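Local coordinates for protein monalysin (PDB 4MKO) that forms pores in host cell membranes as a secreted aerolysin-like toxin, lysing cells and damaging the intestine of Drosophila, at residues Thr36-Ile41 / Ser227-Pro232; Thr50-Val55 / Ala99-Val104. All blocks are in the same frame, centred on the assembly; numbering follows the deposited sequence.

How the contacts relate
Both contacts are built on one beta hairpin of the large mixed sheet, strands 29-43 and 46-67, which pair antiparallel, and their centres lie about 9 Å apart. Contact 1 sets residues 36-41 of the first strand against the C-terminal loop 227-232; contact 2 sets residues 50-55 of the second strand against residues 99-104. Along the chain contact 2 is nested inside the loop that contact 1 closes. The two meet directly, with Val37 N 2.9 Å from Thr52 O in a probable hydrogen bond. The hairpin thus contacts both the C-terminal loop and part of the region inferred to form the pore.

Contact 1. Residues Thr36-Ile41 / Ser227-Pro232; sequences TVYGDI and SAYNDP. With ACT (acetate ion), chain I.
A C-terminal loop folded back on a sheet strand makes this contact: residues 227-232, which begin with the end of a 3-10 turn, lie against residues 36-41 of strand 29-43. An edge-to-face pair of tyrosines and the Ala228 methyl carry it. In both Tyr38 and Tyr229 CG is anti to the backbone N, and the two side chains run side by side in the same direction. The Tyr229 ring turns one edge to its neighbour, its CD2 standing 3.4 Å above the middle of the Tyr38 ring, while CE2 comes within 3.4 Å of Tyr38 CZ. The ring planes are inclined at 64° and the centroids are 4.6 Å apart, so the stack is a tilted T. Tyr51 adds a second edge-to-face partner to Tyr38, and Arg235 makes a cation-pi contact with Tyr229.

Nearer the start of the strand segment, the methyl of Ala228 fits against the backbone, its CB 3.3 Å from Thr36 O and 3.9 Å from Thr36 CG2. Chi1 of Thr36 places CG2 anti to the backbone N, against Ala228, and OG1 beside that N, where it hydrogen-bonds to Asp225 N. Arg234 hydrogen-bonds to both Thr36 O and Ser227 OG, tying strand to loop. On the far side of the loop, Asn230 ND2 donates to OXT of an acetate ion, probably from the crystallisation liquor, at 2.9 Å and 161°. The arrangement is that of a C-terminal segment whose last residues, Arg234 and Tyr236, hydrogen-bond to the strand backbone at Tyr38, with a T-shaped tyrosine pair beside them, in an aerolysin-like fold.

Contact 2. Residues Thr50-Val55 / Ala99-Val104; sequences TYTRPV and ANIDIV
Two apolar tips, Val104 CG2 and Ile101 CD1, meet the strand here. In Val104 a chi1 of 70° puts CG1 between the backbone N and the carbonyl carbon and leaves CG2 anti to N, pointing at residues 50-55, where it lies 3.7 Å from Pro54 CD and also 3.7 Å from the carbonyl oxygen Thr52 O. Proline and valine meet tip to tip, and the same methyl rests over the backbone at Arg53. One 3-10 turn earlier, Ile101 is fully extended, CG1 anti to the backbone N and CD1 continuing outward (chi2 168°). The Ile101 and Thr52 side chains cross at about a right angle, with Ile101 CD1 3.8 Å from Thr52 OG1 and 4.0 Å from Thr52 CG2. That hydroxyl only touches the isoleucine; its polar partner is His149 ND1 on strand 136-151.

Behind the first shell, the Val104 N to Ile101 O hydrogen bond of 2.9 Å holds the two apolar residues on the same side of the turn. Across the strand, the Arg53 side chain heads away from this turn and curls back on its own backbone. Arg53 NE (2.9 Å) and the more distant NH2 both donate to Pro54 O, which lies in the guanidinium plane, so two bonds to one oxygen fix the flat group beside the residue that receives Val104. Arg53 NH1 goes on to Ser223 O.

Strand 46-67 is held between 29-43 and 136-151, its Val55 pairing with Val32 and its Arg53 with Ala148. Val37 also touches Ile103 and Val104, so helix 103-107 and the 3-10 turn before it pack on a buried face of the mixed sheet, against both strands of the hairpin.

Contact 1. Residues Thr36-Ile41 / Ser227-Pro232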
ATOM      1  N   THR A  36       2.772 -14.340  -2.124  1.00  4.17           N
ATOM      2  CA  THR A  36       3.078 -14.317  -0.714  1.00  3.95           C
ATOM      3  C   THR A  36       4.558 -14.692  -0.539  1.00  7.23           C
ATOM      4  O   THR A  36       5.046 -15.606  -1.209  1.00  8.74           O
ATOM      5  CB  THR A  36       2.184 -15.294   0.086  1.00  8.42           C
ATOM      6  OG1 THR A  36       0.800 -14.983  -0.137  1.00  5.52           O
ATOM      7  CG2 THR A  36       2.506 -15.269   1.582  1.00  6.59           C
ATOM      8  N   VAL A  37       5.253 -13.967   0.333  1.00  4.60           N
ATOM      9  CA  VAL A  37       6.659 -14.249   0.712  1.00  5.22           C
ATOM     10  C   VAL A  37       6.718 -14.444   2.221  1.00  9.36           C
ATOM     11  O   VAL A  37       5.747 -14.132   2.916  1.00  7.77           O
ATOM     12  CB  VAL A  37       7.665 -13.170   0.248  1.00  7.94           C
ATOM     13  CG1 VAL A  37       7.657 -13.028  -1.280  1.00  7.48           C
ATOM     14  CG2 VAL A  37       7.447 -11.830   0.974  1.00  7.89           C
ATOM     15  N   TYR A  38       7.847 -14.968   2.730  1.00  5.95           N
ATOM     16  CA  TYR A  38       7.999 -15.218   4.160  1.00  7.19           C
ATOM     17  C   TYR A  38       9.374 -14.759   4.618  1.00 11.57           C
ATOM     18  O   TYR A  38      10.378 -15.110   4.004  1.00 11.51           O
ATOM     19  CB  TYR A  38       7.790 -16.710   4.489  1.00  9.43           C
ATOM     20  CG  TYR A  38       7.929 -17.013   5.964  1.00 10.49           C
ATOM     21  CD1 TYR A  38       9.171 -17.311   6.523  1.00 13.19           C
ATOM     22  CD2 TYR A  38       6.817 -17.018   6.802  1.00 11.51           C
ATOM     23  CE1 TYR A  38       9.305 -17.585   7.885  1.00 11.84           C
ATOM     24  CE2 TYR A  38       6.942 -17.271   8.170  1.00 12.35           C
ATOM     25  CZ  TYR A  38       8.189 -17.555   8.706  1.00 18.28           C
ATOM     26  OH  TYR A  38       8.324 -17.820  10.051  1.00 19.48           O
ATOM     27  N   GLY A  39       9.405 -14.027   5.716  1.00  9.43           N
ATOM     28  CA  GLY A  39      10.646 -13.546   6.298  1.00  9.90           C
ATOM     29  C   GLY A  39      10.404 -12.665   7.490  1.00 13.22           C
ATOM     30  O   GLY A  39       9.251 -12.421   7.868  1.00 12.54           O
ATOM     31  N   ASP A  40      11.492 -12.160   8.074  1.00  9.51           N
ATOM     32  CA  ASP A  40      11.429 -11.316   9.252  1.00  9.25           C
ATOM     33  C   ASP A  40      10.841  -9.932   9.050  1.00 12.48           C
ATOM     34  O   ASP A  40      11.138  -9.253   8.062  1.00  9.85           O
ATOM     35  CB  ASP A  40      12.825 -11.135   9.867  1.00 10.67           C
ATOM     36  CG  ASP A  40      13.398 -12.347  10.575  1.00 21.74           C
ATOM     37  OD1 ASP A  40      12.608 -13.251  10.951  1.00 18.04           O
ATOM     38  OD2 ASP A  40      14.637 -12.377  10.789  1.00 27.80           O
ATOM     39  N   ILE A  41      10.058  -9.488  10.055  1.00  9.25           N
ATOM     40  CA  ILE A  41       9.576  -8.130  10.220  1.00  8.05           C
ATOM     41  C   ILE A  41       9.720  -7.865  11.711  1.00 13.09           C
ATOM     42  O   ILE A  41       9.340  -8.715  12.532  1.00 10.50           O
ATOM     43  CB  ILE A  41       8.145  -7.843   9.691  1.00 10.12           C
ATOM     44  CG1 ILE A  41       8.051  -8.098   8.155  1.00 10.38           C
ATOM     45  CG2 ILE A  41       7.725  -6.406  10.038  1.00  9.51           C
ATOM     46  CD1 ILE A  41       6.755  -7.516   7.432  1.00 12.79           C
ATOM     47  N   SER A 227       2.340 -21.636   1.174  1.00  8.35           N
ATOM     48  CA  SER A 227       3.438 -22.371   0.523  1.00  8.69           C
ATOM     49  C   SER A 227       4.714 -21.531   0.423  1.00 12.60           C
ATOM     50  O   SER A 227       5.786 -22.099   0.190  1.00 12.90           O
ATOM     51  CB  SER A 227       3.020 -22.906  -0.841  1.00 10.54           C
ATOM     52  OG  SER A 227       2.940 -21.872  -1.806  1.00 13.98           O
ATOM     53  N   ALA A 228       4.621 -20.185   0.645  1.00  8.72           N
ATOM     54  CA  ALA A 228       5.798 -19.307   0.686  1.00  8.70           C
ATOM     55  C   ALA A 228       6.829 -19.875   1.684  1.00 12.72           C
ATOM     56  O   ALA A 228       8.026 -19.836   1.409  1.00 11.02           O
ATOM     57  CB  ALA A 228       5.401 -17.898   1.122  1.00  9.75           C
ATOM     58  N   TYR A 229       6.360 -20.423   2.838  1.00  9.92           N
ATOM     59  CA  TYR A 229       7.290 -20.970   3.846  1.00  8.75           C
ATOM     60  C   TYR A 229       8.202 -22.071   3.269  1.00 12.55           C
ATOM     61  O   TYR A 229       9.361 -22.156   3.657  1.00 13.45           O
ATOM     62  CB  TYR A 229       6.531 -21.521   5.068  1.00  9.50           C
ATOM     63  CG  TYR A 229       7.417 -21.700   6.283  1.00 11.39           C
ATOM     64  CD1 TYR A 229       8.158 -22.867   6.466  1.00 13.79           C
ATOM     65  CD2 TYR A 229       7.479 -20.725   7.279  1.00 11.76           C
ATOM     66  CE1 TYR A 229       8.976 -23.040   7.583  1.00 13.54           C
ATOM     67  CE2 TYR A 229       8.282 -20.897   8.411  1.00 13.07           C
ATOM     68  CZ  TYR A 229       9.027 -22.058   8.558  1.00 20.60           C
ATOM     69  OH  TYR A 229       9.818 -22.238   9.671  1.00 24.66           O
ATOM     70  N   ASN A 230       7.650 -22.914   2.395  1.00  9.48           N
ATOM     71  CA  ASN A 230       8.276 -24.082   1.774  1.00  9.84           C
ATOM     72  C   ASN A 230       8.949 -23.805   0.415  1.00 13.90           C
ATOM     73  O   ASN A 230       9.386 -24.744  -0.263  1.00 13.07           O
ATOM     74  CB  ASN A 230       7.241 -25.185   1.656  1.00 11.34           C
ATOM     75  CG  ASN A 230       6.574 -25.521   2.982  1.00  8.68           C
ATOM     76  OD1 ASN A 230       7.221 -25.653   4.024  1.00 12.72           O
ATOM     77  ND2 ASN A 230       5.266 -25.528   2.996  1.00  9.43           N
ATOM     78  N   ASP A 231       9.013 -22.524   0.019  1.00  9.93           N
ATOM     79  CA  ASP A 231       9.593 -22.120  -1.261  1.00  9.92           C
ATOM     80  C   ASP A 231      10.821 -21.233  -1.029  1.00 12.95           C
ATOM     81  O   ASP A 231      10.675 -20.030  -0.762  1.00 10.73           O
ATOM     82  CB  ASP A 231       8.547 -21.412  -2.152  1.00 11.54           C
ATOM     83  CG  ASP A 231       9.019 -21.141  -3.576  1.00 19.09           C
ATOM     84  OD1 ASP A 231      10.191 -21.478  -3.896  1.00 19.89           O
ATOM     85  OD2 ASP A 231       8.225 -20.593  -4.369  1.00 18.02           O
ATOM     86  N   PRO A 232      12.050 -21.780  -1.228  1.00 12.07           N
ATOM     87  CA  PRO A 232      13.253 -20.958  -0.988  1.00 13.15           C
ATOM     88  C   PRO A 232      13.271 -19.645  -1.770  1.00 16.47           C
ATOM     89  O   PRO A 232      13.733 -18.647  -1.224  1.00 16.67           O
ATOM     90  CB  PRO A 232      14.427 -21.880  -1.359  1.00 15.10           C
ATOM     91  CG  PRO A 232      13.818 -23.072  -2.039  1.00 20.07           C
ATOM     92  CD  PRO A 232      12.401 -23.183  -1.546  1.00 15.25           C
TER
HETATM   93  C   ACT I1005       2.231 -25.885   0.879  1.00 17.15           C
HETATM   94  O   ACT I1005       1.471 -26.417   0.036  1.00 19.36           O
HETATM   95  OXT ACT I1005       3.453 -25.712   0.733  1.00 13.57           O
HETATM   96  CH3 ACT I1005       1.616 -25.371   2.213  1.00 18.23           C

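Contact 2. Residues Thr50-Val55 / Ala99-Val104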
ATOM      1  N   THR A  50       7.189 -13.607   9.267  1.00  7.74           N
ATOM      2  CA  THR A  50       5.980 -12.992   8.715  1.00  7.10           C
ATOM      3  C   THR A  50       5.676 -13.340   7.279  1.00  9.10           C
ATOM      4  O   THR A  50       6.564 -13.260   6.432  1.00  9.88           O
ATOM      5  CB  THR A  50       6.094 -11.469   8.888  1.00 13.17           C
ATOM      6  OG1 THR A  50       6.426 -11.142  10.239  1.00  8.79           O
ATOM      7  CG2 THR A  50       4.846 -10.707   8.432  1.00  9.79           C
ATOM      8  N   TYR A  51       4.399 -13.657   6.987  1.00  6.02           N
ATOM      9  CA  TYR A  51       3.948 -13.865   5.615  1.00  5.54           C
ATOM     10  C   TYR A  51       3.490 -12.489   5.130  1.00  8.47           C
ATOM     11  O   TYR A  51       2.767 -11.800   5.860  1.00  7.64           O
ATOM     12  CB  TYR A  51       2.763 -14.847   5.538  1.00  6.79           C
ATOM     13  CG  TYR A  51       3.107 -16.282   5.883  1.00  6.86           C
ATOM     14  CD1 TYR A  51       3.028 -16.745   7.196  1.00  9.08           C
ATOM     15  CD2 TYR A  51       3.489 -17.186   4.890  1.00  6.67           C
ATOM     16  CE1 TYR A  51       3.333 -18.071   7.516  1.00  8.85           C
ATOM     17  CE2 TYR A  51       3.816 -18.507   5.201  1.00  7.31           C
ATOM     18  CZ  TYR A  51       3.726 -18.947   6.515  1.00 12.47           C
ATOM     19  OH  TYR A  51       4.033 -20.251   6.808  1.00 11.45           O
ATOM     20  N   THR A  52       3.909 -12.083   3.924  1.00  4.12           N
ATOM     21  CA  THR A  52       3.501 -10.790   3.365  1.00  4.33           C
ATOM     22  C   THR A  52       3.021 -10.973   1.950  1.00  7.52           C
ATOM     23  O   THR A  52       3.640 -11.711   1.198  1.00  6.01           O
ATOM     24  CB  THR A  52       4.704  -9.804   3.382  1.00  8.48           C
ATOM     25  OG1 THR A  52       5.051  -9.524   4.727  1.00  7.30           O
ATOM     26  CG2 THR A  52       4.415  -8.480   2.645  1.00  7.53           C
ATOM     27  N   ARG A  53       1.951 -10.261   1.554  1.00  4.73           N
ATOM     28  CA  ARG A  53       1.537 -10.258   0.152  1.00  5.00           C
ATOM     29  C   ARG A  53       0.957  -8.890  -0.179  1.00  5.79           C
ATOM     30  O   ARG A  53       0.363  -8.267   0.707  1.00  4.18           O
ATOM     31  CB  ARG A  53       0.532 -11.391  -0.185  1.00  4.95           C
ATOM     32  CG  ARG A  53      -0.796 -11.319   0.584  1.00  4.95           C
ATOM     33  CD  ARG A  53      -1.916 -12.014  -0.203  1.00  7.12           C
ATOM     34  NE  ARG A  53      -2.248 -11.248  -1.412  1.00  7.11           N
ATOM     35  CZ  ARG A  53      -3.012 -11.680  -2.415  1.00 11.87           C
ATOM     36  NH1 ARG A  53      -3.552 -12.901  -2.377  1.00  6.27           N
ATOM     37  NH2 ARG A  53      -3.241 -10.903  -3.460  1.00  7.54           N
ATOM     38  N   PRO A  54       1.084  -8.416  -1.438  1.00  4.57           N
ATOM     39  CA  PRO A  54       0.403  -7.154  -1.799  1.00  4.03           C
ATOM     40  C   PRO A  54      -1.089  -7.434  -1.842  1.00  5.77           C
ATOM     41  O   PRO A  54      -1.484  -8.541  -2.226  1.00  5.58           O
ATOM     42  CB  PRO A  54       0.918  -6.838  -3.232  1.00  5.68           C
ATOM     43  CG  PRO A  54       1.966  -7.882  -3.550  1.00  9.34           C
ATOM     44  CD  PRO A  54       1.719  -9.049  -2.618  1.00  5.75           C
ATOM     45  N   VAL A  55      -1.927  -6.448  -1.481  1.00  3.14           N
ATOM     46  CA  VAL A  55      -3.381  -6.675  -1.530  1.00  3.86           C
ATOM     47  C   VAL A  55      -4.156  -5.553  -2.211  1.00  6.30           C
ATOM     48  O   VAL A  55      -5.287  -5.780  -2.651  1.00  5.73           O
ATOM     49  CB  VAL A  55      -3.998  -6.987  -0.133  1.00  6.18           C
ATOM     50  CG1 VAL A  55      -3.576  -8.379   0.366  1.00  6.30           C
ATOM     51  CG2 VAL A  55      -3.676  -5.889   0.907  1.00  6.14           C
ATOM     52  N   ALA A  99      15.463  -4.593   3.650  1.00 11.89           N
ATOM     53  CA  ALA A  99      15.308  -4.343   2.219  1.00 11.12           C
ATOM     54  C   ALA A  99      14.911  -5.558   1.394  1.00 12.53           C
ATOM     55  O   ALA A  99      14.282  -5.368   0.340  1.00 12.72           O
ATOM     56  CB  ALA A  99      16.600  -3.757   1.659  1.00 12.04           C
ATOM     57  N   ASN A 100      15.312  -6.798   1.823  1.00  8.36           N
ATOM     58  CA  ASN A 100      15.099  -8.026   1.053  1.00  8.56           C
ATOM     59  C   ASN A 100      13.628  -8.448   0.928  1.00 10.82           C
ATOM     60  O   ASN A 100      13.330  -9.306   0.094  1.00 11.04           O
ATOM     61  CB  ASN A 100      15.962  -9.209   1.539  1.00 11.62           C
ATOM     62  CG  ASN A 100      16.317 -10.203   0.422  1.00 30.38           C
ATOM     63  OD1 ASN A 100      16.481  -9.846  -0.761  1.00 24.50           O
ATOM     64  ND2 ASN A 100      16.453 -11.485   0.758  1.00 19.95           N
ATOM     65  N   ILE A 101      12.713  -7.792   1.663  1.00  8.86           N
ATOM     66  CA  ILE A 101      11.279  -8.091   1.551  1.00  8.75           C
ATOM     67  C   ILE A 101      10.825  -7.741   0.122  1.00 12.62           C
ATOM     68  O   ILE A 101       9.834  -8.293  -0.348  1.00  9.62           O
ATOM     69  CB  ILE A 101      10.415  -7.342   2.605  1.00 11.30           C
ATOM     70  CG1 ILE A 101       8.936  -7.857   2.606  1.00 11.82           C
ATOM     71  CG2 ILE A 101      10.482  -5.820   2.443  1.00 10.14           C
ATOM     72  CD1 ILE A 101       8.053  -7.410   3.759  1.00 14.46           C
ATOM     73  N   ASP A 102      11.584  -6.847  -0.577  1.00 10.44           N
ATOM     74  CA  ASP A 102      11.213  -6.410  -1.920  1.00 10.25           C
ATOM     75  C   ASP A 102      11.057  -7.542  -2.931  1.00 10.30           C
ATOM     76  O   ASP A 102      10.419  -7.327  -3.958  1.00  9.06           O
ATOM     77  CB  ASP A 102      12.136  -5.312  -2.450  1.00 12.63           C
ATOM     78  CG  ASP A 102      11.416  -4.430  -3.465  1.00 15.72           C
ATOM     79  OD1 ASP A 102      10.320  -3.929  -3.146  1.00 11.36           O
ATOM     80  OD2 ASP A 102      11.946  -4.256  -4.578  1.00 14.79           O
ATOM     81  N   ILE A 103      11.513  -8.782  -2.617  1.00  6.88           N
ATOM     82  CA  ILE A 103      11.236  -9.941  -3.489  1.00  7.01           C
ATOM     83  C   ILE A 103       9.703 -10.102  -3.672  1.00  8.88           C
ATOM     84  O   ILE A 103       9.279 -10.688  -4.666  1.00  8.32           O
ATOM     85  CB  ILE A 103      11.875 -11.276  -3.010  1.00 10.17           C
ATOM     86  CG1 ILE A 103      11.275 -11.756  -1.659  1.00  9.81           C
ATOM     87  CG2 ILE A 103      13.408 -11.180  -2.976  1.00 12.05           C
ATOM     88  CD1 ILE A 103      11.383 -13.244  -1.441  1.00 13.55           C
ATOM     89  N   VAL A 104       8.887  -9.587  -2.721  1.00  6.93           N
ATOM     90  CA  VAL A 104       7.421  -9.664  -2.835  1.00  5.90           C
ATOM     91  C   VAL A 104       6.956  -8.853  -4.063  1.00 10.92           C
ATOM     92  O   VAL A 104       6.052  -9.290  -4.769  1.00 10.64           O
ATOM     93  CB  VAL A 104       6.657  -9.274  -1.531  1.00  7.72           C
ATOM     94  CG1 VAL A 104       6.745  -7.781  -1.225  1.00  6.69           C
ATOM     95  CG2 VAL A 104       5.192  -9.739  -1.581  1.00  7.14           C
TER